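PDB 2F6K: metal-dependent hydrolase from Lactobacillus plantarum, which probably catalyses a metal-dependent decarboxylation of the aminocarboxymuconate semialdehyde type, as an amidohydrolase-family lyase that binds manganese. Local coordinates for residues D145-V151 against Y196-I202; H60-G64 against P124-R128; S2-F6 against F297-H302; P100-V106 against P135-V140. All blocks are in the same frame, centred on the assembly; numbering follows the deposited sequence.

All four contacts belong to one TIM-barrel chain and all are partly buried. Contact 1 joins two neighbouring strands of the barrel wall, combining three strand-to-strand hydrogen bonds with an Asp145 carboxylate that holds the 196-199 turn. Contact 3 lays the C-terminal helix against the first strand and is mainly apolar, with one backbone bond; the two meet in the interior, where Ile202 packs on Phe6. Contacts 2 and 4 touch through Asn62 and Pro100 on the same side of the chain's centre, and both reach other subunits. Contact 2 joins loops beyond strand ends with a polar His-Ser pair, whereas contact 4 pairs two outer helices through a salt bridge and a water.

Contact 1: D145-V151 against Y196-I202; sequences DARQAIV and YPNIKVI
Ile150-Val151 and Lys200-Ile202 run as parallel, extended strands, with Ile150 level with Lys200 (CA-CA 4.6 Å) and Val151 level with Val201 (CA-CA 4.8 Å). Three backbone hydrogen bonds zip them together: Lys200 N to Ala149 O at 2.9 Å, Val151 N to Lys200 O at 2.8 Å and Ile202 N to Val151 O at 2.9 Å. Before each strand lies a type I turn, Asp145-Gln148 and Tyr196-Ile199. Gln148, at phi/psi 50/42, is the C-prime residue of the Schellman motif that ends helix 138-145. The strands are the fifth and sixth of the parallel barrel; strands 120-124 and 237-239 continue the sheet beyond them, through Val121 and Tyr237. Both segments thus mark the helix-to-strand return of the beta/alpha repeat. Asp145 (chi1 t) reaches across to the second turn: OD1 accepts Asn198 N at 2.8 Å and, weakly, Ile199 N at 3.3 Å, while OD2 accepts Asn198 ND2 at 2.8 Å. Further along, Val151 CG2 meets Ile199 CG2 at 3.5 Å, next to Leu144 of the preceding helix. Ile150 and Lys200 share the other sheet face, where both touch Leu304 of helix 290-306; Ile150 CG2 also packs on Ile202 CD1 at 3.6 Å. Lys200, with chi4 p, bends its end so that NZ makes a weak 3.3 Å hydrogen bond to Asn198 O.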
# COMPACT_ATOMS: atom_id res chain seq x y z
N ASP A 145 -7.74 -31.99 -2.46
CA ASP A 145 -8.39 -32.58 -3.63
C ASP A 145 -8.44 -34.10 -3.51
O ASP A 145 -9.39 -34.74 -3.95
CB ASP A 145 -7.66 -32.19 -4.91
CG ASP A 145 -8.46 -32.52 -6.16
OD1 ASP A 145 -9.49 -31.86 -6.42
OD2 ASP A 145 -8.06 -33.45 -6.88
N ALA A 146 -7.41 -34.68 -2.91
CA ALA A 146 -7.35 -36.13 -2.76
C ALA A 146 -8.48 -36.62 -1.85
O ALA A 146 -8.86 -37.79 -1.91
CB ALA A 146 -6.00 -36.54 -2.20
N ARG A 147 -9.01 -35.73 -1.02
CA ARG A 147 -10.09 -36.11 -0.11
C ARG A 147 -11.43 -35.53 -0.54
O ARG A 147 -12.41 -35.66 0.19
CB ARG A 147 -9.75 -35.66 1.31
CG ARG A 147 -8.46 -36.28 1.84
CD ARG A 147 -8.01 -35.68 3.17
NE ARG A 147 -6.91 -36.46 3.75
CZ ARG A 147 -5.68 -36.50 3.26
NH1 ARG A 147 -5.37 -35.79 2.18
NH2 ARG A 147 -4.77 -37.27 3.83
N GLN A 148 -11.47 -34.91 -1.71
CA GLN A 148 -12.72 -34.32 -2.20
C GLN A 148 -13.31 -33.47 -1.09
O GLN A 148 -14.51 -33.48 -0.84
CB GLN A 148 -13.72 -35.42 -2.57
CG GLN A 148 -13.30 -36.25 -3.76
CD GLN A 148 -13.83 -37.67 -3.69
OE1 GLN A 148 -13.41 -38.44 -2.83
NE2 GLN A 148 -14.75 -38.01 -4.58
N ALA A 149 -12.44 -32.73 -0.42
CA ALA A 149 -12.81 -31.89 0.70
C ALA A 149 -13.64 -30.64 0.38
O ALA A 149 -13.57 -30.05 -0.71
CB ALA A 149 -11.55 -31.49 1.46
N ILE A 150 -14.44 -30.24 1.36
CA ILE A 150 -15.24 -29.04 1.27
C ILE A 150 -14.28 -27.93 1.75
O ILE A 150 -13.67 -28.04 2.81
CB ILE A 150 -16.44 -29.09 2.23
CG1 ILE A 150 -17.46 -30.13 1.75
CG2 ILE A 150 -17.08 -27.70 2.35
CD1 ILE A 150 -18.47 -30.52 2.79
N VAL A 151 -14.13 -26.88 0.95
CA VAL A 151 -13.28 -25.76 1.32
C VAL A 151 -14.12 -24.49 1.31
O VAL A 151 -14.58 -24.04 0.25
CB VAL A 151 -12.11 -25.61 0.33
CG1 VAL A 151 -11.37 -24.33 0.60
CG2 VAL A 151 -11.16 -26.79 0.46
N TYR A 196 -7.94 -28.87 -9.37
CA TYR A 196 -8.48 -29.53 -8.19
C TYR A 196 -10.00 -29.61 -8.28
O TYR A 196 -10.71 -29.08 -7.42
CB TYR A 196 -8.05 -28.78 -6.92
CG TYR A 196 -6.58 -28.44 -6.91
CD1 TYR A 196 -6.15 -27.13 -7.13
CD2 TYR A 196 -5.61 -29.43 -6.76
CE1 TYR A 196 -4.79 -26.82 -7.20
CE2 TYR A 196 -4.25 -29.14 -6.83
CZ TYR A 196 -3.85 -27.83 -7.05
OH TYR A 196 -2.50 -27.54 -7.13
N PRO A 197 -10.51 -30.30 -9.31
CA PRO A 197 -11.94 -30.48 -9.58
C PRO A 197 -12.73 -31.16 -8.48
O PRO A 197 -13.93 -30.97 -8.36
CB PRO A 197 -11.93 -31.31 -10.86
CG PRO A 197 -10.76 -32.20 -10.65
CD PRO A 197 -9.71 -31.21 -10.15
N ASN A 198 -12.04 -31.96 -7.67
CA ASN A 198 -12.68 -32.70 -6.60
C ASN A 198 -12.98 -31.90 -5.35
O ASN A 198 -13.78 -32.33 -4.51
CB ASN A 198 -11.82 -33.92 -6.25
CG ASN A 198 -11.55 -34.77 -7.47
OD1 ASN A 198 -12.49 -35.29 -8.08
ND2 ASN A 198 -10.28 -34.91 -7.84
N ILE A 199 -12.36 -30.74 -5.22
CA ILE A 199 -12.62 -29.90 -4.06
C ILE A 199 -13.95 -29.22 -4.26
O ILE A 199 -14.28 -28.81 -5.37
CB ILE A 199 -11.54 -28.82 -3.88
CG1 ILE A 199 -10.18 -29.48 -3.63
CG2 ILE A 199 -11.93 -27.89 -2.73
CD1 ILE A 199 -9.04 -28.50 -3.50
N LYS A 200 -14.72 -29.10 -3.19
CA LYS A 200 -16.02 -28.45 -3.25
C LYS A 200 -15.85 -27.12 -2.54
O LYS A 200 -15.84 -27.05 -1.31
CB LYS A 200 -17.07 -29.30 -2.55
CG LYS A 200 -17.21 -30.68 -3.17
CD LYS A 200 -17.78 -31.67 -2.17
CE LYS A 200 -17.96 -33.02 -2.82
NZ LYS A 200 -16.73 -33.42 -3.58
N VAL A 201 -15.72 -26.07 -3.34
CA VAL A 201 -15.51 -24.72 -2.83
C VAL A 201 -16.79 -23.94 -2.56
O VAL A 201 -17.60 -23.72 -3.46
CB VAL A 201 -14.64 -23.93 -3.83
CG1 VAL A 201 -14.45 -22.50 -3.36
CG2 VAL A 201 -13.31 -24.63 -4.00
N ILE A 202 -16.96 -23.53 -1.32
CA ILE A 202 -18.11 -22.72 -0.93
C ILE A 202 -17.67 -21.25 -0.90
O ILE A 202 -16.78 -20.88 -0.13
CB ILE A 202 -18.61 -23.09 0.49
CG1 ILE A 202 -19.04 -24.55 0.54
CG2 ILE A 202 -19.76 -22.16 0.88
CD1 ILE A 202 -19.45 -25.02 1.95

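Contact 2: H60-G64 against P124-R128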
# COMPACT_ATOMS: atom_id res chain seq x y z
N HIS A 60 -7.94 -13.97 10.26
CA HIS A 60 -7.29 -15.27 10.31
C HIS A 60 -6.23 -15.16 11.41
O HIS A 60 -5.81 -14.06 11.74
CB HIS A 60 -6.62 -15.58 8.96
CG HIS A 60 -6.01 -16.95 8.89
ND1 HIS A 60 -4.69 -17.15 8.56
CD2 HIS A 60 -6.54 -18.17 9.13
CE1 HIS A 60 -4.43 -18.45 8.61
NE2 HIS A 60 -5.53 -19.09 8.95
N VAL A 61 -5.79 -16.29 11.95
CA VAL A 61 -4.81 -16.26 13.04
C VAL A 61 -3.35 -16.21 12.63
O VAL A 61 -2.53 -16.95 13.16
CB VAL A 61 -5.02 -17.44 13.99
CG1 VAL A 61 -6.26 -17.23 14.82
CG2 VAL A 61 -5.12 -18.73 13.20
N ASN A 62 -3.02 -15.32 11.70
CA ASN A 62 -1.64 -15.15 11.27
C ASN A 62 -1.20 -13.77 11.75
O ASN A 62 -1.49 -12.76 11.10
CB ASN A 62 -1.55 -15.22 9.74
CG ASN A 62 -0.18 -14.82 9.21
OD1 ASN A 62 0.00 -14.72 7.99
ND2 ASN A 62 0.78 -14.58 10.10
N PHE A 63 -0.51 -13.71 12.88
CA PHE A 63 -0.07 -12.44 13.43
C PHE A 63 1.43 -12.21 13.30
O PHE A 63 1.96 -11.28 13.88
CB PHE A 63 -0.47 -12.32 14.90
CG PHE A 63 -1.95 -12.46 15.12
CD1 PHE A 63 -2.84 -11.51 14.60
CD2 PHE A 63 -2.46 -13.55 15.81
CE1 PHE A 63 -4.21 -11.66 14.76
CE2 PHE A 63 -3.84 -13.71 15.98
CZ PHE A 63 -4.71 -12.77 15.45
N GLY A 64 2.11 -13.07 12.53
CA GLY A 64 3.54 -12.90 12.35
C GLY A 64 4.38 -13.86 13.17
O GLY A 64 5.61 -13.90 13.04
N PRO A 124 -9.02 -18.40 4.78
CA PRO A 124 -9.17 -16.96 4.58
C PRO A 124 -8.90 -16.61 3.13
O PRO A 124 -8.01 -17.19 2.51
CB PRO A 124 -8.11 -16.39 5.51
CG PRO A 124 -7.00 -17.39 5.38
CD PRO A 124 -7.75 -18.71 5.45
N THR A 125 -9.67 -15.66 2.60
CA THR A 125 -9.47 -15.24 1.22
C THR A 125 -8.01 -14.84 1.11
O THR A 125 -7.37 -15.08 0.09
CB THR A 125 -10.37 -14.05 0.88
OG1 THR A 125 -10.33 -13.10 1.95
CG2 THR A 125 -11.81 -14.51 0.66
N ASN A 126 -7.49 -14.22 2.16
CA ASN A 126 -6.08 -13.83 2.20
C ASN A 126 -5.64 -13.79 3.65
O ASN A 126 -6.39 -13.37 4.53
CB ASN A 126 -5.86 -12.46 1.56
CG ASN A 126 -5.81 -11.33 2.58
OD1 ASN A 126 -4.82 -11.18 3.31
ND2 ASN A 126 -6.86 -10.54 2.63
N SER A 127 -4.42 -14.26 3.90
CA SER A 127 -3.87 -14.26 5.24
C SER A 127 -2.68 -13.33 5.16
O SER A 127 -1.66 -13.67 4.58
CB SER A 127 -3.42 -15.67 5.63
OG SER A 127 -2.90 -15.69 6.95
N ARG A 128 -2.85 -12.13 5.73
CA ARG A 128 -1.81 -11.11 5.71
C ARG A 128 -1.15 -10.95 4.34
O ARG A 128 0.06 -10.73 4.26
CB ARG A 128 -0.71 -11.40 6.76
CG ARG A 128 -1.14 -11.18 8.21
CD ARG A 128 0.06 -11.24 9.15
NE ARG A 128 0.90 -10.04 9.07
CZ ARG A 128 0.65 -8.90 9.71
NH1 ARG A 128 -0.42 -8.79 10.48
NH2 ARG A 128 1.47 -7.86 9.58
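Pro124, at the end of strand 120-124, sets its CG over one face of the His60 imidazole: Pro124 CG lies 3.8 Å from the His60 ring centroid, 17° off the normal, a CH-pi contact whose closest atoms are Pro124 CG and His60 CG at 3.7 Å. Thr125 and Asn126 turn from the 60-64 loop, and both their side chains bond to Asp179. At Ser127 the chain comes back to His60, the two CA atoms being 6.2 Å apart, and Ser127 OG makes a 2.8 Å hydrogen bond with His60 ND1, near the plane of the imidazole. The other ring nitrogen, NE2, is bonded to Leu97 O, so the ring is fixed at both nitrogens as well as over a face. Residues 126-127 pair antiparallel with 130-131 in a small hairpin beyond the C-terminal end of the barrel strand, and 60-64 belongs to the loop that follows strand 49-55; the contact therefore joins two loops on the C-terminal side of a TIM barrel, the side on which amidohydrolases carry their metal site. Ser127 OG also lies 3.1 Å from Asn62 CB. Arg128, at phi/psi 45/37, then runs its aliphatic chain along the loop, with Arg128 CD 2.9 Å from Asn62 O and 4.4 Å from Gly64 N. Its NH2 goes on to Lys163 O of the second subunit.

Contact 3: S2-F6 against F297-H302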
# COMPACT_ATOMS: atom_id res chain seq x y z
N SER A 2 -36.59 -28.08 9.12
CA SER A 2 -35.39 -27.53 9.81
C SER A 2 -34.35 -27.10 8.80
O SER A 2 -34.36 -27.56 7.66
CB SER A 2 -34.76 -28.58 10.72
OG SER A 2 -35.57 -28.77 11.86
N LYS A 3 -33.45 -26.22 9.23
CA LYS A 3 -32.39 -25.72 8.36
C LYS A 3 -31.02 -26.21 8.80
O LYS A 3 -30.82 -26.63 9.95
CB LYS A 3 -32.38 -24.19 8.40
CG LYS A 3 -33.76 -23.58 8.45
CD LYS A 3 -33.69 -22.09 8.77
CE LYS A 3 -35.09 -21.51 8.95
NZ LYS A 3 -35.03 -20.20 9.61
N ILE A 4 -30.08 -26.17 7.86
CA ILE A 4 -28.69 -26.53 8.13
C ILE A 4 -27.92 -25.23 7.86
O ILE A 4 -28.02 -24.65 6.78
CB ILE A 4 -28.18 -27.64 7.18
CG1 ILE A 4 -28.89 -28.96 7.50
CG2 ILE A 4 -26.67 -27.81 7.35
CD1 ILE A 4 -28.61 -30.07 6.52
N ASP A 5 -27.16 -24.77 8.86
CA ASP A 5 -26.39 -23.52 8.76
C ASP A 5 -24.95 -23.75 8.32
O ASP A 5 -24.16 -24.33 9.06
CB ASP A 5 -26.40 -22.84 10.13
CG ASP A 5 -26.07 -21.37 10.06
OD1 ASP A 5 -25.41 -20.95 9.07
OD2 ASP A 5 -26.47 -20.64 10.99
N PHE A 6 -24.58 -23.28 7.13
CA PHE A 6 -23.21 -23.49 6.66
C PHE A 6 -22.27 -22.31 6.84
O PHE A 6 -21.13 -22.32 6.35
CB PHE A 6 -23.20 -23.91 5.20
CG PHE A 6 -22.62 -25.27 4.97
CD1 PHE A 6 -23.43 -26.35 4.62
CD2 PHE A 6 -21.25 -25.49 5.12
CE1 PHE A 6 -22.90 -27.62 4.42
CE2 PHE A 6 -20.70 -26.76 4.92
CZ PHE A 6 -21.53 -27.83 4.58
N PHE A 297 -32.34 -23.97 2.34
CA PHE A 297 -32.37 -24.18 3.78
C PHE A 297 -31.92 -25.56 4.26
O PHE A 297 -31.36 -25.68 5.36
CB PHE A 297 -33.78 -23.95 4.31
CG PHE A 297 -34.11 -22.51 4.57
CD1 PHE A 297 -35.33 -21.98 4.16
CD2 PHE A 297 -33.21 -21.69 5.25
CE1 PHE A 297 -35.65 -20.66 4.42
CE2 PHE A 297 -33.52 -20.36 5.52
CZ PHE A 297 -34.75 -19.84 5.10
N TYR A 298 -32.15 -26.60 3.46
CA TYR A 298 -31.81 -27.94 3.92
C TYR A 298 -31.27 -28.94 2.88
O TYR A 298 -30.15 -29.43 3.00
CB TYR A 298 -33.04 -28.54 4.61
CG TYR A 298 -32.80 -29.84 5.32
CD1 TYR A 298 -32.29 -29.86 6.61
CD2 TYR A 298 -33.05 -31.06 4.70
CE1 TYR A 298 -32.04 -31.06 7.27
CE2 TYR A 298 -32.79 -32.27 5.34
CZ TYR A 298 -32.29 -32.26 6.62
OH TYR A 298 -32.02 -33.44 7.27
N ASP A 299 -32.07 -29.24 1.86
CA ASP A 299 -31.67 -30.22 0.86
C ASP A 299 -30.24 -30.11 0.31
O ASP A 299 -29.50 -31.09 0.34
CB ASP A 299 -32.67 -30.23 -0.30
CG ASP A 299 -34.09 -30.59 0.15
OD1 ASP A 299 -34.25 -31.25 1.20
OD2 ASP A 299 -35.06 -30.21 -0.55
N ASN A 300 -29.85 -28.94 -0.17
CA ASN A 300 -28.51 -28.79 -0.72
C ASN A 300 -27.42 -29.14 0.29
O ASN A 300 -26.50 -29.89 -0.04
CB ASN A 300 -28.32 -27.38 -1.27
CG ASN A 300 -29.24 -27.11 -2.45
OD1 ASN A 300 -29.76 -28.04 -3.05
ND2 ASN A 300 -29.43 -25.84 -2.78
N ALA A 301 -27.51 -28.60 1.50
CA ALA A 301 -26.52 -28.89 2.53
C ALA A 301 -26.50 -30.40 2.80
O ALA A 301 -25.46 -31.05 2.74
CB ALA A 301 -26.86 -28.15 3.82
N HIS A 302 -27.68 -30.94 3.09
CA HIS A 302 -27.83 -32.36 3.38
C HIS A 302 -27.20 -33.26 2.32
O HIS A 302 -26.53 -34.24 2.66
CB HIS A 302 -29.30 -32.72 3.53
CG HIS A 302 -29.54 -34.15 3.89
ND1 HIS A 302 -29.15 -34.69 5.10
CD2 HIS A 302 -30.08 -35.17 3.18
CE1 HIS A 302 -29.45 -35.97 5.12
NE2 HIS A 302 -30.01 -36.29 3.97
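A single backbone hydrogen bond joins strand 3-5 to helix 290-306: Ile4 N donates to Phe297 O at 2.9 Å. That carbonyl lies where the helix widens into a pi-type turn at 297-299, and Lys3 CA adds a CA-H...O contact to the same Phe297 O at 3.2 Å. The axes of 3-5 and 297-302 cross at 57° and approach to 6.5 Å, a close approach met by the small Ala301 opposite Ile4. Apolar packing centres on Ile4, whose CG2 meets Ala301 CB at 3.6 Å and whose CG1 meets Tyr298 CD1 at 3.6 Å. Phe6 turns the edge of its ring to Ala301, CD1 to CB being 4.0 Å. Aromatic contact comes from Phe297, with Lys3 CE over one face of the ring, 4.2 Å from its centroid in a CH-pi contact; Lys3 NZ itself bonds to Asn47 O. Next to it, Tyr263 meets the Phe297 ring edge-to-face. Across the strand, Asp5 points away and its backbone pairs with strand 49-55. Mostly apolar, with one hydrogen bond, the chemistry implies that the C-terminal helix closes against the first barrel strand, bringing the two ends of the chain together just before metal ligands His7 and His9.

Contact 4: P100-V106 against P135-V140; sequences PYELDAV and PVLERV
A buried carboxylate, Glu102, ties the start of one helix to the start of another. Fully extended at chi1 and chi2 (both t), it sends OE2 to Arg139 N (3.1 Å, a hydrogen bond) and OE1 to Arg139 NH1 (2.6 Å, a salt bridge whose hydrogen bond is weak in angle). One water donates both to Glu102 OE2 and to Pro135 O, at 2.6 Å each. The carboxylate thus accepts the backbone NH of Arg139 in the first turn of helix 138-145. Pro100, after a cis peptide bond, leads into an inverse gamma turn centred on Tyr101, the N-cap of helix 102-114; a 3-10 segment at 135-136 and N-cap Leu137 precede the second helix. Glu102 lies level with Leu137 (CA-CA 5.4 Å) and Val106 with Val140 (CA-CA 4.9 Å). Beside the polar centre, Val140 CG2 touches Ala105 CB at 3.7 Å and Val106 CG2 at 4.0 Å, and Val106 CG2 meets Arg139 CB at 3.6 Å. The two helices are successive outer helices of the barrel; Leu130 of the short strand 130-131 lies against Pro100, Val136 and Leu137, helix 66-86 flanks Tyr101, and Tyr101 and Leu103 of the third subunit pack on Val136 and Arg139.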
# COMPACT_ATOMS: atom_id res chain seq x y z
N PRO A 100 0.12 -19.06 6.35
CA PRO A 100 0.80 -19.44 5.11
C PRO A 100 1.89 -20.50 5.20
O PRO A 100 2.76 -20.56 4.33
CB PRO A 100 1.40 -18.12 4.66
CG PRO A 100 1.94 -17.61 5.97
CD PRO A 100 0.76 -17.85 6.92
N TYR A 101 1.86 -21.34 6.22
CA TYR A 101 2.90 -22.36 6.35
C TYR A 101 2.47 -23.63 5.65
O TYR A 101 1.86 -24.51 6.25
CB TYR A 101 3.17 -22.59 7.84
CG TYR A 101 3.47 -21.29 8.56
CD1 TYR A 101 4.64 -20.57 8.29
CD2 TYR A 101 2.56 -20.75 9.47
CE1 TYR A 101 4.88 -19.34 8.90
CE2 TYR A 101 2.79 -19.52 10.08
CZ TYR A 101 3.95 -18.82 9.79
OH TYR A 101 4.19 -17.60 10.38
N GLU A 102 2.80 -23.72 4.36
CA GLU A 102 2.41 -24.85 3.52
C GLU A 102 2.54 -26.25 4.10
O GLU A 102 1.56 -26.98 4.19
CB GLU A 102 3.15 -24.81 2.19
CG GLU A 102 2.77 -25.96 1.27
CD GLU A 102 3.51 -25.92 -0.06
OE1 GLU A 102 4.75 -25.86 -0.05
OE2 GLU A 102 2.83 -25.96 -1.12
N LEU A 103 3.75 -26.64 4.49
CA LEU A 103 3.96 -27.98 5.00
C LEU A 103 3.14 -28.24 6.26
O LEU A 103 2.58 -29.33 6.43
CB LEU A 103 5.45 -28.23 5.27
CG LEU A 103 5.88 -29.69 5.07
CD1 LEU A 103 5.49 -30.12 3.66
CD2 LEU A 103 7.39 -29.83 5.27
N ASP A 104 3.06 -27.24 7.13
CA ASP A 104 2.31 -27.37 8.37
C ASP A 104 0.81 -27.49 8.09
O ASP A 104 0.10 -28.25 8.75
CB ASP A 104 2.59 -26.16 9.27
CG ASP A 104 4.06 -26.08 9.67
OD1 ASP A 104 4.46 -26.79 10.62
OD2 ASP A 104 4.82 -25.32 9.03
N ALA A 105 0.33 -26.73 7.11
CA ALA A 105 -1.07 -26.76 6.74
C ALA A 105 -1.40 -28.14 6.16
O ALA A 105 -2.47 -28.68 6.43
CB ALA A 105 -1.37 -25.67 5.72
N VAL A 106 -0.49 -28.68 5.36
CA VAL A 106 -0.68 -30.00 4.75
C VAL A 106 -0.93 -31.00 5.87
O VAL A 106 -1.77 -31.89 5.76
CB VAL A 106 0.58 -30.43 3.95
CG1 VAL A 106 0.58 -31.93 3.71
CG2 VAL A 106 0.63 -29.70 2.62
N PRO A 135 0.03 -20.35 -5.59
CA PRO A 135 0.79 -21.60 -5.71
C PRO A 135 1.68 -21.91 -4.50
O PRO A 135 2.30 -22.97 -4.43
CB PRO A 135 1.58 -21.40 -7.01
CG PRO A 135 1.65 -19.91 -7.16
CD PRO A 135 0.29 -19.46 -6.74
N VAL A 136 1.73 -20.97 -3.56
CA VAL A 136 2.52 -21.15 -2.35
C VAL A 136 1.90 -22.27 -1.53
O VAL A 136 2.55 -22.87 -0.67
CB VAL A 136 2.55 -19.84 -1.51
CG1 VAL A 136 3.03 -20.11 -0.10
CG2 VAL A 136 3.48 -18.83 -2.17
N LEU A 137 0.63 -22.56 -1.82
CA LEU A 137 -0.11 -23.59 -1.09
C LEU A 137 -0.52 -24.80 -1.94
O LEU A 137 -1.45 -25.51 -1.57
CB LEU A 137 -1.37 -22.95 -0.48
CG LEU A 137 -1.34 -22.30 0.91
CD1 LEU A 137 -0.03 -21.62 1.17
CD2 LEU A 137 -2.48 -21.30 1.02
N GLU A 138 0.17 -25.04 -3.05
CA GLU A 138 -0.18 -26.17 -3.89
C GLU A 138 -0.31 -27.49 -3.13
O GLU A 138 -1.31 -28.19 -3.26
CB GLU A 138 0.83 -26.37 -5.02
CG GLU A 138 0.81 -25.28 -6.06
CD GLU A 138 1.56 -25.68 -7.33
OE1 GLU A 138 2.60 -26.37 -7.21
OE2 GLU A 138 1.09 -25.30 -8.43
N ARG A 139 0.69 -27.82 -2.33
CA ARG A 139 0.64 -29.07 -1.58
C ARG A 139 -0.60 -29.16 -0.71
O ARG A 139 -1.11 -30.26 -0.46
CB ARG A 139 1.92 -29.24 -0.75
CG ARG A 139 3.17 -29.35 -1.62
CD ARG A 139 4.42 -29.61 -0.81
NE ARG A 139 5.61 -29.66 -1.66
CZ ARG A 139 6.23 -28.60 -2.17
NH1 ARG A 139 5.79 -27.37 -1.92
NH2 ARG A 139 7.30 -28.76 -2.94
N VAL A 140 -1.10 -28.01 -0.27
CA VAL A 140 -2.30 -27.99 0.56
C VAL A 140 -3.51 -28.34 -0.30
O VAL A 140 -4.39 -29.08 0.13
CB VAL A 140 -2.55 -26.60 1.20
CG1 VAL A 140 -3.84 -26.61 2.01
CG2 VAL A 140 -1.39 -26.23 2.11
O HOH W 1 3.89 -24.66 -3.16